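Local structure of 3-oxosteroid 1-dehydrogenase (Sterolibacterium denitrificans, 7P18) at residues L91-A94 and P95-V98; E168-V171 and M172-E176. The protein probably uses FAD to introduce a 1,2-double bond into the A ring of 3-oxosteroids, and here holds androsta-1,4-diene-3,17-dione beside the flavin. All blocks are in the same frame, centred on the assembly; numbering follows the deposited sequence. Where two conformers were deposited one is given.

Contact 1 (L91-A94 and P95-V98)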
# COMPACT_ATOMS: atom_id res chain seq x y z
N LEU A 91 -2.50 10.20 -16.35
CA LEU A 91 -1.17 10.63 -16.84
C LEU A 91 -1.12 12.15 -16.96
O LEU A 91 -0.07 12.74 -16.64
CB LEU A 91 -0.87 9.93 -18.15
CG LEU A 91 -0.76 8.42 -18.06
CD1 LEU A 91 -0.59 7.80 -19.44
CD2 LEU A 91 0.36 7.96 -17.14
N GLU A 92 -2.23 12.78 -17.36
CA GLU A 92 -2.34 14.25 -17.39
C GLU A 92 -2.15 14.83 -15.99
O GLU A 92 -1.36 15.76 -15.83
CB GLU A 92 -3.69 14.68 -17.96
CG GLU A 92 -3.86 16.19 -17.98
CD GLU A 92 -5.20 16.71 -18.45
OE1 GLU A 92 -6.14 15.94 -18.53
OE2 GLU A 92 -5.27 17.88 -18.76
N SER A 93 -2.89 14.31 -14.99
CA SER A 93 -3.07 14.99 -13.69
C SER A 93 -2.05 14.56 -12.64
O SER A 93 -1.77 15.36 -11.77
CB SER A 93 -4.47 14.82 -13.20
OG SER A 93 -5.40 15.40 -14.10
N ALA A 94 -1.50 13.36 -12.72
CA ALA A 94 -0.58 12.85 -11.66
C ALA A 94 0.61 13.80 -11.47
O ALA A 94 0.90 14.22 -10.35
CB ALA A 94 -0.19 11.44 -11.96
N PRO A 95 1.33 14.23 -12.53
CA PRO A 95 2.42 15.20 -12.34
C PRO A 95 1.94 16.55 -11.79
O PRO A 95 2.68 17.20 -11.01
CB PRO A 95 3.04 15.38 -13.75
CG PRO A 95 2.53 14.19 -14.55
CD PRO A 95 1.25 13.71 -13.91
N GLN A 96 0.75 16.97 -12.20
CA GLN A 96 0.18 18.27 -11.76
C GLN A 96 -0.15 18.20 -10.27
O GLN A 96 0.12 19.20 -9.56
CB GLN A 96 -1.04 18.61 -12.59
CG GLN A 96 -0.74 18.89 -14.06
CD GLN A 96 -2.03 19.27 -14.75
OE1 GLN A 96 -3.10 19.08 -14.21
NE2 GLN A 96 -1.92 19.72 -15.98
N MET A 97 -0.64 17.05 -9.81
CA MET A 97 -1.00 16.83 -8.38
C MET A 97 0.28 16.90 -7.54
O MET A 97 0.26 17.62 -6.55
CB MET A 97 -1.76 15.51 -8.21
CG MET A 97 -2.06 15.14 -6.72
SD MET A 97 -0.66 14.32 -5.95
CE MET A 97 -0.56 12.77 -6.83
N VAL A 98 1.38 16.27 -7.93
CA VAL A 98 2.63 16.35 -7.13
C VAL A 98 3.21 17.76 -7.18
O VAL A 98 3.70 18.25 -6.12
CB VAL A 98 3.63 15.27 -7.53
CG1 VAL A 98 5.02 15.48 -6.94
CG2 VAL A 98 3.07 13.92 -7.10
O HOH W 1 -5.67 17.94 -13.68
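The pyrrolidine ring of P95 packs against the carbonyl of L91 one turn back, with CD 3.2 Å from L91 O and CG 3.6 Å from that oxygen. A proline nitrogen has no hydrogen to give, so the usual helical bond is missing and helix 84-104 kinks here. The four-residue bonding is back from M97 on, whose N donates to S93 O at 2.8 Å, with 152° at the hydrogen, and V98 N donates to A94 O (3.2 Å). On the outer side, Q96 CG lies beside its own backbone N (chi1 -66°) and passes E92 O at 3.6 Å. The extended chain beyond carries OE1 to a water, which donates to it at 2.9 Å and also bonds S93 OG at 2.6 Å. The hydroxyl of S93 is further held by R552, which forms a salt bridge with E92 as well. An alanine here has neither CG nor CD but does have an N-H, which is likely to leave L91 O without its apolar cover and to disturb the kink. Around this bend, L91 packs on F67, A70, L71 and L74 of helix 67-78, A94 and M97 meet I55 in a loop, and S93, A94 and M97 rest on helix 543-559 through T548.

Contact 2 (E168-V171 and M172-E176); sequences EAHV and MLAKE
M172 N reaches back three residues rather than four, donating to A169 O over a short 2.6 Å in the carbonyl plane, at a point where helix 166-174 is kinked. The four-residue spacing returns at A174, whose N bonds H170 O at 3.0 Å. The methyl of A174 sits over one face of the H170 imidazole, CB 4.2 Å from the ring centroid, in a CH-pi contact; CG of H170 lies anti to the backbone N (chi1 166°), which turns the ring toward the next turn. The helix ends in a Schellman motif: K175, with positive phi (63°), is the C-prime residue, E176 N closes onto V171 O at 2.8 Å, and K175 N to M172 O is weak at 3.4 Å. This reversal brings the E176 side chain back over the last turn. Its carboxylate plane stands 83° from the H170 ring, with OE2 3.8 Å from H170 CE1, while OE1 lies 4.0 Å from V171 CG2. Both polar ends have their main partners elsewhere: E176 OE2 in a salt bridge with R114, H170 NE2 in a bond to Y466 O, with the two rings stacked. The helix starts at A166 of the steroid pocket, and the A169 side chain is about 5 Å from the bound steroid.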
# COMPACT_ATOMS: atom_id res chain seq x y z
N GLU A 168 16.76 6.41 1.90
CA GLU A 168 17.71 6.28 3.04
C GLU A 168 17.75 4.82 3.46
O GLU A 168 18.85 4.29 3.64
CB GLU A 168 17.28 7.10 4.26
CG GLU A 168 17.66 8.56 4.23
CD GLU A 168 16.94 9.31 5.32
OE1 GLU A 168 16.08 8.67 5.96
OE2 GLU A 168 17.19 10.53 5.50
N ALA A 169 16.59 4.19 3.60
CA ALA A 169 16.46 2.76 3.96
C ALA A 169 17.23 1.92 2.95
O ALA A 169 18.23 1.36 3.38
CB ALA A 169 15.00 2.33 4.02
N HIS A 170 16.78 1.86 1.69
CA HIS A 170 17.04 0.80 0.67
C HIS A 170 18.49 0.31 0.75
O HIS A 170 18.73 -0.89 0.59
CB HIS A 170 16.69 1.29 -0.75
CG HIS A 170 17.24 0.42 -1.82
ND1 HIS A 170 18.40 0.73 -2.49
CD2 HIS A 170 16.82 -0.74 -2.34
CE1 HIS A 170 18.68 -0.21 -3.35
NE2 HIS A 170 17.74 -1.13 -3.26
N VAL A 171 19.41 1.24 0.99
CA VAL A 171 20.87 1.01 1.19
C VAL A 171 21.09 -0.13 2.20
O VAL A 171 21.96 -0.99 1.96
CB VAL A 171 21.51 2.31 1.72
CG1 VAL A 171 22.91 2.05 2.21
CG2 VAL A 171 21.47 3.44 0.70
N MET A 172 20.33 -0.13 3.29
CA MET A 172 20.49 -1.08 4.43
C MET A 172 19.96 -2.48 4.05
O MET A 172 20.64 -3.47 4.40
CB MET A 172 19.75 -0.56 5.66
CG MET A 172 20.31 0.76 6.17
SD MET A 172 19.43 1.43 7.61
CE MET A 172 18.69 -0.06 8.28
N LEU A 173 18.81 -2.55 3.37
CA LEU A 173 18.16 -3.84 2.97
C LEU A 173 18.99 -4.51 1.86
O LEU A 173 19.13 -5.75 1.90
CB LEU A 173 16.72 -3.58 2.51
CG LEU A 173 15.81 -4.80 2.29
CD1 LEU A 173 16.07 -5.49 0.97
CD2 LEU A 173 15.91 -5.80 3.43
N ALA A 174 19.51 -3.72 0.91
CA ALA A 174 20.34 -4.23 -0.21
C ALA A 174 21.79 -4.45 0.26
O ALA A 174 22.55 -5.15 -0.48
CB ALA A 174 20.26 -3.29 -1.39
N LYS A 175 22.15 -3.91 1.44
CA LYS A 175 23.50 -4.03 2.05
C LYS A 175 24.53 -3.34 1.14
O LYS A 175 25.55 -3.97 0.77
CB LYS A 175 23.90 -5.50 2.27
CG LYS A 175 22.94 -6.30 3.15
CD LYS A 175 23.59 -7.41 3.94
CE LYS A 175 22.74 -7.84 5.11
NZ LYS A 175 23.52 -7.88 6.38
N GLU A 176 24.26 -2.10 0.74
CA GLU A 176 25.18 -1.30 -0.09
C GLU A 176 26.21 -0.65 0.84
O GLU A 176 25.98 -0.61 2.05
CB GLU A 176 24.39 -0.29 -0.92
CG GLU A 176 23.34 -0.94 -1.81
CD GLU A 176 22.71 0.02 -2.80
OE1 GLU A 176 22.58 1.21 -2.46
OE2 GLU A 176 22.39 -0.42 -3.92

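Each contact lies along one helix of its own, contact 1 inside 84-104 and contact 2 at the C-terminal end of 166-174; their nearest atoms are about 17 Å apart. Contact 1 is the more buried, with apolar packing inward and a water-bridged polar edge outward, and it lies nearer to FAD than to the steroid. Contact 2 is partly buried and approaches the steroid with A169. A proline without an N-H interrupts a helix that goes on, whereas in contact 2 a kink at M172 and L173 is followed by a Schellman end at K175. Both have a carboxylate paired to an arginine from elsewhere in the chain, on an exposed residue in contact 1 and a partly exposed one in contact 2.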